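Local coordinates for hypothetical protein (Pyrococcus furiosus, PDB 2FZF), which is of unknown function but belongs to the rubrerythrin family of the ferritin clan, which suggests a di-iron or related redox role in this hyperthermophile, at residues A31-R36 with K64-L69; L25-K30 with V83-H88; A35-K40 with L93-R98. All blocks are in the same frame, centred on the assembly; numbering follows the deposited sequence.

Contact 1: A31-R36 with K64-L69; sequences AEIGAR and KHEALL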
loop_
_atom_site.group_PDB
_atom_site.type_symbol
_atom_site.label_atom_id
_atom_site.label_comp_id
_atom_site.label_asym_id
_atom_site.label_seq_id
_atom_site.Cartn_x
_atom_site.Cartn_y
_atom_site.Cartn_z
ATOM N N ALA A 31 13.471 10.745 10.228
ATOM C CA ALA A 31 12.307 10.854 9.341
ATOM C C ALA A 31 11.148 10.017 9.850
ATOM O O ALA A 31 9.996 10.462 9.860
ATOM C CB ALA A 31 12.679 10.426 7.933
ATOM N N GLU A 32 11.463 8.802 10.274
ATOM C CA GLU A 32 10.447 7.909 10.769
ATOM C C GLU A 32 9.845 8.407 12.078
ATOM O O GLU A 32 8.685 8.150 12.385
ATOM C CB GLU A 32 11.035 6.520 10.956
ATOM C CG GLU A 32 10.241 5.452 10.227
ATOM C CD GLU A 32 10.451 5.454 8.722
ATOM O OE1 GLU A 32 9.606 4.853 8.010
ATOM O OE2 GLU A 32 11.453 6.035 8.250
ATOM N N ILE A 33 10.629 9.129 12.856
ATOM C CA ILE A 33 10.118 9.622 14.110
ATOM C C ILE A 33 9.088 10.710 13.871
ATOM O O ILE A 33 7.994 10.694 14.444
ATOM C CB ILE A 33 11.264 10.138 14.970
ATOM C CG1 ILE A 33 12.089 8.950 15.421
ATOM C CG2 ILE A 33 10.742 10.937 16.142
ATOM C CD1 ILE A 33 13.311 9.294 16.198
ATOM N N GLY A 34 9.442 11.646 13.004
ATOM C CA GLY A 34 8.557 12.751 12.697
ATOM C C GLY A 34 7.335 12.322 11.922
ATOM O O GLY A 34 6.280 12.951 12.018
ATOM N N ALA A 35 7.488 11.254 11.148
ATOM C CA ALA A 35 6.399 10.705 10.354
ATOM C C ALA A 35 5.320 10.196 11.297
ATOM O O ALA A 35 4.177 10.644 11.254
ATOM C CB ALA A 35 6.919 9.580 9.491
ATOM N N ARG A 36 5.708 9.262 12.158
ATOM C CA ARG A 36 4.812 8.663 13.128
ATOM C C ARG A 36 3.980 9.692 13.843
ATOM O O ARG A 36 2.773 9.532 13.997
ATOM C CB ARG A 36 5.600 7.899 14.185
ATOM C CG ARG A 36 4.731 6.992 15.031
ATOM C CD ARG A 36 5.339 6.705 16.400
ATOM N NE ARG A 36 4.582 5.686 17.140
ATOM C CZ ARG A 36 3.273 5.734 17.381
ATOM N NH1 ARG A 36 2.693 4.761 18.062
ATOM N NH2 ARG A 36 2.538 6.747 16.944
ATOM N N LYS A 64 6.854 0.476 13.859
ATOM C CA LYS A 64 7.962 -0.442 14.015
ATOM C C LYS A 64 9.189 -0.064 13.194
ATOM O O LYS A 64 10.253 -0.645 13.386
ATOM C CB LYS A 64 7.516 -1.849 13.633
ATOM C CG LYS A 64 7.175 -1.987 12.163
ATOM C CD LYS A 64 6.851 -3.415 11.785
ATOM C CE LYS A 64 7.092 -3.625 10.295
ATOM N NZ LYS A 64 6.376 -2.620 9.434
ATOM N N HIS A 65 9.052 0.897 12.284
ATOM C CA HIS A 65 10.176 1.310 11.439
ATOM C C HIS A 65 11.337 1.883 12.256
ATOM O O HIS A 65 12.504 1.579 12.007
ATOM C CB HIS A 65 9.736 2.365 10.419
ATOM C CG HIS A 65 8.881 1.837 9.305
ATOM N ND1 HIS A 65 8.478 0.520 9.226
ATOM C CD2 HIS A 65 8.350 2.457 8.225
ATOM C CE1 HIS A 65 7.733 0.355 8.147
ATOM N NE2 HIS A 65 7.640 1.515 7.522
ATOM N N GLU A 66 11.010 2.725 13.227
ATOM C CA GLU A 66 12.026 3.349 14.049
ATOM C C GLU A 66 12.842 2.321 14.795
ATOM O O GLU A 66 14.062 2.272 14.669
ATOM C CB GLU A 66 11.388 4.286 15.057
ATOM C CG GLU A 66 12.387 5.208 15.685
ATOM C CD GLU A 66 11.809 6.006 16.818
ATOM O OE1 GLU A 66 10.590 6.304 16.791
ATOM O OE2 GLU A 66 12.590 6.351 17.729
ATOM N N ALA A 67 12.159 1.499 15.584
ATOM C CA ALA A 67 12.830 0.466 16.358
ATOM C C ALA A 67 13.631 -0.455 15.438
ATOM O O ALA A 67 14.688 -0.942 15.829
ATOM C CB ALA A 67 11.809 -0.334 17.166
ATOM N N LEU A 68 13.138 -0.690 14.221
ATOM C CA LEU A 68 13.851 -1.551 13.280
ATOM C C LEU A 68 15.165 -0.924 12.831
ATOM O O LEU A 68 16.190 -1.602 12.719
ATOM C CB LEU A 68 12.995 -1.851 12.041
ATOM C CG LEU A 68 11.797 -2.808 12.198
ATOM C CD1 LEU A 68 11.328 -3.245 10.817
ATOM C CD2 LEU A 68 12.188 -4.035 13.023
ATOM N N LEU A 69 15.135 0.375 12.574
ATOM C CA LEU A 69 16.321 1.083 12.131
ATOM C C LEU A 69 17.333 1.211 13.252
ATOM O O LEU A 69 18.528 1.067 13.025
ATOM C CB LEU A 69 15.947 2.479 11.633
ATOM C CG LEU A 69 15.229 2.630 10.298
ATOM C CD1 LEU A 69 14.787 4.058 10.116
ATOM C CD2 LEU A 69 16.152 2.211 9.187
#
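Glu32 and His65 meet on the buried side of two antiparallel helices, the Glu32 chain packing against the histidine as the two side chains cross obliquely. Chi2 of Glu32, at 75°, bends the chain at CG, placing CD beside the histidine. The carboxylate has further company: OE2 is hydrogen-bonded to the hydroxyl of Tyr124, OE1 lies close to Glu62 OE1, and Glu147 packs against both Glu32 and His65. Leu69 CD1 lies 4.3 Å from Glu32 OE2, at the edge of the contact.

On the outer side the packing is looser and partly exposed. Ile33 CG1 rests 3.3 Å from CD of Glu66, and Ile33 CD1 lies by OE2, so an aliphatic branch covers a carboxylate without any polar bond between them. CG of Glu66 is anti to its backbone N (chi1 -165°) and the chain runs out extended; OE2 forms a salt bridge with Arg70.

The helix axes come within 8.9 Å at an angle of 163°. Such near-antiparallel packing is typical of the ferritin-like four-helix bundle. Glu32, Glu62, His65 and Glu147, converging from several parts of the chain, form a cluster consistent with the di-iron site of rubrerythrin relatives.

Contact 2: L25-K30 with V83-H88; sequences LGMAIK and VFPKEH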
loop_
_atom_site.group_PDB
_atom_site.type_symbol
_atom_site.label_atom_id
_atom_site.label_comp_id
_atom_site.label_asym_id
_atom_site.label_seq_id
_atom_site.Cartn_x
_atom_site.Cartn_y
_atom_site.Cartn_z
ATOM N N LEU A 25 21.549 6.759 8.172
ATOM C CA LEU A 25 20.689 6.015 9.078
ATOM C C LEU A 25 20.099 6.944 10.137
ATOM O O LEU A 25 18.948 6.775 10.529
ATOM C CB LEU A 25 21.441 4.867 9.747
ATOM C CG LEU A 25 21.737 3.660 8.851
ATOM C CD1 LEU A 25 22.644 2.738 9.602
ATOM C CD2 LEU A 25 20.475 2.944 8.448
ATOM N N GLY A 26 20.866 7.930 10.594
ATOM C CA GLY A 26 20.326 8.851 11.576
ATOM C C GLY A 26 19.164 9.641 10.974
ATOM O O GLY A 26 18.150 9.896 11.625
ATOM N N MET A 27 19.334 10.036 9.716
ATOM C CA MET A 27 18.323 10.775 8.974
ATOM C C MET A 27 17.056 9.943 8.892
ATOM O O MET A 27 15.960 10.444 9.153
ATOM C CB MET A 27 18.826 11.083 7.559
ATOM C CG MET A 27 19.830 12.227 7.490
ATOM S SD MET A 27 20.273 12.773 5.797
ATOM C CE MET A 27 18.658 12.784 5.035
ATOM N N ALA A 28 17.229 8.671 8.527
ATOM C CA ALA A 28 16.126 7.710 8.401
ATOM C C ALA A 28 15.325 7.647 9.692
ATOM O O ALA A 28 14.112 7.821 9.688
ATOM C CB ALA A 28 16.672 6.339 8.070
ATOM N N ILE A 29 16.025 7.402 10.793
ATOM C CA ILE A 29 15.393 7.339 12.094
ATOM C C ILE A 29 14.618 8.633 12.337
ATOM O O ILE A 29 13.447 8.605 12.725
ATOM C CB ILE A 29 16.432 7.185 13.218
ATOM C CG1 ILE A 29 17.242 5.896 13.018
ATOM C CG2 ILE A 29 15.734 7.185 14.561
ATOM C CD1 ILE A 29 18.338 5.687 14.045
ATOM N N LYS A 30 15.276 9.761 12.094
ATOM C CA LYS A 30 14.674 11.063 12.297
ATOM C C LYS A 30 13.415 11.199 11.474
ATOM O O LYS A 30 12.402 11.706 11.949
ATOM C CB LYS A 30 15.667 12.169 11.912
ATOM C CG LYS A 30 15.330 13.564 12.425
ATOM C CD LYS A 30 16.540 14.506 12.315
ATOM C CE LYS A 30 16.284 15.878 13.000
ATOM N NZ LYS A 30 17.525 16.730 13.120
ATOM N N VAL A 83 23.524 9.557 15.706
ATOM C CA VAL A 83 23.804 10.963 15.459
ATOM C C VAL A 83 22.871 11.501 14.366
ATOM O O VAL A 83 22.770 10.926 13.284
ATOM C CB VAL A 83 25.281 11.170 15.029
ATOM C CG1 VAL A 83 25.665 10.170 13.927
ATOM C CG2 VAL A 83 25.477 12.607 14.549
ATOM N N PHE A 84 22.184 12.599 14.652
ATOM C CA PHE A 84 21.279 13.181 13.674
ATOM C C PHE A 84 21.854 14.430 13.011
ATOM O O PHE A 84 22.089 15.453 13.672
ATOM C CB PHE A 84 19.933 13.534 14.324
ATOM C CG PHE A 84 19.254 12.366 14.978
ATOM C CD1 PHE A 84 19.344 12.175 16.351
ATOM C CD2 PHE A 84 18.581 11.415 14.208
ATOM C CE1 PHE A 84 18.776 11.062 16.947
ATOM C CE2 PHE A 84 18.011 10.297 14.795
ATOM C CZ PHE A 84 18.109 10.115 16.165
ATOM N N PRO A 85 22.106 14.361 11.695
ATOM C CA PRO A 85 22.646 15.521 10.985
ATOM C C PRO A 85 21.582 16.624 10.872
ATOM O O PRO A 85 20.386 16.337 10.893
ATOM C CB PRO A 85 23.052 14.935 9.630
ATOM C CG PRO A 85 22.112 13.792 9.452
ATOM C CD PRO A 85 22.064 13.177 10.820
ATOM N N LYS A 86 22.014 17.878 10.764
ATOM C CA LYS A 86 21.076 18.991 10.649
ATOM C C LYS A 86 20.301 18.899 9.339
ATOM O O LYS A 86 19.103 19.159 9.292
ATOM C CB LYS A 86 21.821 20.336 10.704
ATOM C CG LYS A 86 22.486 20.659 12.047
ATOM C CD LYS A 86 24.013 20.669 11.957
ATOM C CE LYS A 86 24.527 21.827 11.100
ATOM N NZ LYS A 86 26.024 21.859 10.982
ATOM N N GLU A 87 20.991 18.521 8.272
ATOM C CA GLU A 87 20.345 18.426 6.981
ATOM C C GLU A 87 19.429 17.202 6.908
ATOM O O GLU A 87 19.481 16.302 7.756
ATOM C CB GLU A 87 21.399 18.387 5.860
ATOM C CG GLU A 87 22.383 19.599 5.805
ATOM C CD GLU A 87 21.728 20.964 5.495
ATOM O OE1 GLU A 87 20.884 21.060 4.568
ATOM O OE2 GLU A 87 22.084 21.955 6.176
ATOM N N HIS A 88 18.567 17.184 5.901
ATOM C CA HIS A 88 17.657 16.069 5.729
ATOM C C HIS A 88 17.133 15.989 4.300
ATOM O O HIS A 88 16.862 17.009 3.659
ATOM C CB HIS A 88 16.504 16.178 6.734
ATOM C CG HIS A 88 15.529 17.280 6.445
ATOM N ND1 HIS A 88 14.713 17.282 5.335
ATOM C CD2 HIS A 88 15.192 18.379 7.163
ATOM C CE1 HIS A 88 13.912 18.331 5.382
ATOM N NE2 HIS A 88 14.181 19.013 6.480
#
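Phe84 turns the edge of its ring to the helix. Its CD2 and CE2 corner lies beside the carbonyl O of Gly26, 3.0 Å from CD2; the oxygen accepts the helical bond from Lys30 N. CB of Ile29 reaches the same edge, in the plane of the ring and 3.8 Å from CE2, and the isoleucine and phenylalanine side chains cross at about a right angle. Lys30 passes the ring obliquely. Its CB lies by CD2 of Phe84, and the extended chain beyond CG carries CD past Phe84 CB. NZ ends 3.6 Å from the carbonyl O of Pro85, a distant approach rather than a bond. With no side chain on Gly26, the carbonyl O of Val83 can sit 3.6 Å from its CA, and the loop runs close against the helix.

Met27 works on the loop residues further along. It crosses the Pro85 ring at about a right angle, CG to CG at 3.4 Å, and the bend at chi3 (43°) sets CE 3.5 Å from CA of His88. An alanine here would probably cost Pro85 and the His88 backbone the contacts of CG and CE and open a gap there. Met27 also packs on Ile89 of the same loop and on Phe123 of helix 103-129, while the His88 backbone is hydrogen-bonded to Leu11.

Phe84 and Pro85 thus lie against helix 21-44 as the chain travels from helix 63-76 to helix 103-129, as in the long crossover connection between the two helical pairs of ferritin-like bundles.

Contact 3: A35-K40 with L93-R98; sequences AREFYK and LQPVAR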
loop_
_atom_site.group_PDB
_atom_site.type_symbol
_atom_site.label_atom_id
_atom_site.label_comp_id
_atom_site.label_asym_id
_atom_site.label_seq_id
_atom_site.Cartn_x
_atom_site.Cartn_y
_atom_site.Cartn_z
ATOM N N ALA A 35 7.488 11.254 11.148
ATOM C CA ALA A 35 6.399 10.705 10.354
ATOM C C ALA A 35 5.320 10.196 11.297
ATOM O O ALA A 35 4.177 10.644 11.254
ATOM C CB ALA A 35 6.919 9.580 9.491
ATOM N N ARG A 36 5.708 9.262 12.158
ATOM C CA ARG A 36 4.812 8.663 13.128
ATOM C C ARG A 36 3.980 9.692 13.843
ATOM O O ARG A 36 2.773 9.532 13.997
ATOM C CB ARG A 36 5.600 7.899 14.185
ATOM C CG ARG A 36 4.731 6.992 15.031
ATOM C CD ARG A 36 5.339 6.705 16.400
ATOM N NE ARG A 36 4.582 5.686 17.140
ATOM C CZ ARG A 36 3.273 5.734 17.381
ATOM N NH1 ARG A 36 2.693 4.761 18.062
ATOM N NH2 ARG A 36 2.538 6.747 16.944
ATOM N N GLU A 37 4.626 10.754 14.293
ATOM C CA GLU A 37 3.905 11.771 15.031
ATOM C C GLU A 37 3.109 12.677 14.112
ATOM O O GLU A 37 2.218 13.406 14.557
ATOM C CB GLU A 37 4.875 12.570 15.904
ATOM C CG GLU A 37 5.870 13.395 15.147
ATOM C CD GLU A 37 6.780 14.201 16.066
ATOM O OE1 GLU A 37 7.265 15.271 15.616
ATOM O OE2 GLU A 37 7.020 13.765 17.221
ATOM N N PHE A 38 3.421 12.606 12.823
ATOM C CA PHE A 38 2.715 13.396 11.830
ATOM C C PHE A 38 1.369 12.746 11.561
ATOM O O PHE A 38 0.331 13.413 11.535
ATOM C CB PHE A 38 3.520 13.486 10.530
ATOM C CG PHE A 38 2.706 13.925 9.357
ATOM C CD1 PHE A 38 2.304 13.008 8.391
ATOM C CD2 PHE A 38 2.260 15.225 9.264
ATOM C CE1 PHE A 38 1.459 13.385 7.355
ATOM C CE2 PHE A 38 1.415 15.607 8.232
ATOM C CZ PHE A 38 1.014 14.681 7.276
ATOM N N TYR A 39 1.382 11.438 11.359
ATOM C CA TYR A 39 0.145 10.724 11.101
ATOM C C TYR A 39 -0.736 10.700 12.344
ATOM O O TYR A 39 -1.964 10.806 12.256
ATOM C CB TYR A 39 0.468 9.311 10.628
ATOM C CG TYR A 39 1.071 9.280 9.242
ATOM C CD1 TYR A 39 2.252 8.581 8.986
ATOM C CD2 TYR A 39 0.416 9.895 8.169
ATOM C CE1 TYR A 39 2.765 8.485 7.695
ATOM C CE2 TYR A 39 0.911 9.808 6.878
ATOM C CZ TYR A 39 2.077 9.102 6.643
ATOM O OH TYR A 39 2.528 8.995 5.348
ATOM N N LYS A 40 -0.106 10.575 13.506
ATOM C CA LYS A 40 -0.857 10.555 14.757
ATOM C C LYS A 40 -1.724 11.796 14.899
ATOM O O LYS A 40 -2.832 11.716 15.413
ATOM C CB LYS A 40 0.093 10.467 15.948
ATOM C CG LYS A 40 0.218 9.074 16.531
ATOM C CD LYS A 40 -1.107 8.598 17.120
ATOM C CE LYS A 40 -1.588 9.511 18.256
ATOM N NZ LYS A 40 -2.887 9.056 18.865
ATOM N N LEU A 93 7.954 16.297 7.533
ATOM C CA LEU A 93 6.594 16.403 8.048
ATOM C C LEU A 93 6.545 16.864 9.502
ATOM O O LEU A 93 7.139 16.242 10.387
ATOM C CB LEU A 93 5.888 15.049 7.914
ATOM C CG LEU A 93 5.698 14.493 6.501
ATOM C CD1 LEU A 93 5.175 13.065 6.574
ATOM C CD2 LEU A 93 4.738 15.382 5.734
ATOM N N GLN A 94 5.838 17.962 9.745
ATOM C CA GLN A 94 5.696 18.487 11.099
ATOM C C GLN A 94 4.357 17.998 11.643
ATOM O O GLN A 94 3.425 17.762 10.872
ATOM C CB GLN A 94 5.743 20.021 11.085
ATOM C CG GLN A 94 7.043 20.632 11.629
ATOM C CD GLN A 94 8.297 20.053 10.989
ATOM O OE1 GLN A 94 8.420 19.999 9.763
ATOM N NE2 GLN A 94 9.244 19.629 11.823
ATOM N N PRO A 95 4.249 17.810 12.973
ATOM C CA PRO A 95 2.985 17.341 13.560
ATOM C C PRO A 95 1.846 18.346 13.354
ATOM O O PRO A 95 2.034 19.554 13.505
ATOM C CB PRO A 95 3.347 17.119 15.033
ATOM C CG PRO A 95 4.499 18.057 15.254
ATOM C CD PRO A 95 5.296 17.949 13.998
ATOM N N VAL A 96 0.668 17.844 12.988
ATOM C CA VAL A 96 -0.482 18.713 12.743
ATOM C C VAL A 96 -1.181 19.064 14.044
ATOM O O VAL A 96 -1.768 18.199 14.695
ATOM C CB VAL A 96 -1.508 18.045 11.806
ATOM C CG1 VAL A 96 -2.411 19.105 11.189
ATOM C CG2 VAL A 96 -0.792 17.232 10.743
ATOM N N ALA A 97 -1.120 20.338 14.418
ATOM C CA ALA A 97 -1.742 20.791 15.656
ATOM C C ALA A 97 -2.990 21.658 15.436
ATOM O O ALA A 97 -3.860 21.720 16.304
ATOM C CB ALA A 97 -0.718 21.539 16.503
ATOM N N ARG A 98 -3.076 22.308 14.274
ATOM C CA ARG A 98 -4.213 23.168 13.927
ATOM C C ARG A 98 -5.482 22.388 13.574
ATOM O O ARG A 98 -5.456 21.169 13.412
ATOM C CB ARG A 98 -3.849 24.084 12.751
ATOM C CG ARG A 98 -3.335 23.373 11.492
ATOM C CD ARG A 98 -3.033 24.397 10.392
ATOM N NE ARG A 98 -1.987 23.975 9.443
ATOM C CZ ARG A 98 -2.200 23.392 8.263
ATOM N NH1 ARG A 98 -1.168 23.063 7.498
ATOM N NH2 ARG A 98 -3.435 23.146 7.840
#
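Phe38 offers one face of its ring to Leu93, whose CD2 stands 4.0 Å from the ring centroid and only 7° off the normal, a CH-pi contact. The other methyl, CD1, lies 3.4 Å from Phe38 CD1, and CB of Leu93 is over the same ring, so the leucine spreads its whole branch across it. CG of Phe38, anti to the backbone N (chi1 163°), starts the ring on its way to the loop. At the ring edge, near the plane, the carbonyl O of Gln94 comes to 3.2 Å from CD2. Val96 approaches obliquely, CG2 3.7 Å from CE2, so Leu93, Gln94 and Val96 all border one aromatic side chain.

Glu37 makes a more exposed touch. It lies side by side with Pro95, both pointing the same way, and OE1 is 3.7 Å from CD of the proline. Apolar packing carries the contact, and no hydrogen bond joins the two segments.

Phe38 CD1 also sits above the ring of Tyr39, offset toward its rim, and Tyr39 packs on Ile55, Leu58 and Ala59 of helix 51-61. Phe38 itself packs on Leu109 and Ala113 of helix 103-129. Segment 93-98 thus lies against helix 21-44, with Leu93 also reaching helix 103-129 at Ala116.

Helix 21-44 supplies the first segment of every contact, 25-30, 31-36 and 35-40 in turn. The chain then passes helix 51-61 and returns in helix 63-76, where contact 1 closes the shortest loop. Contact 2 closes a wider loop at 83-88, and contact 1 is nested inside it; the two touch where Leu69 packs on Ala28 and Ile29. Contact 3 starts from residues shared with contact 1, Ala35 and Arg36, and closes at 93-98, so it crosses contact 2. Contacts 2 and 3 hold the connection before helix 103-129 against helix 21-44, while contact 1 joins that helix to helix 63-76.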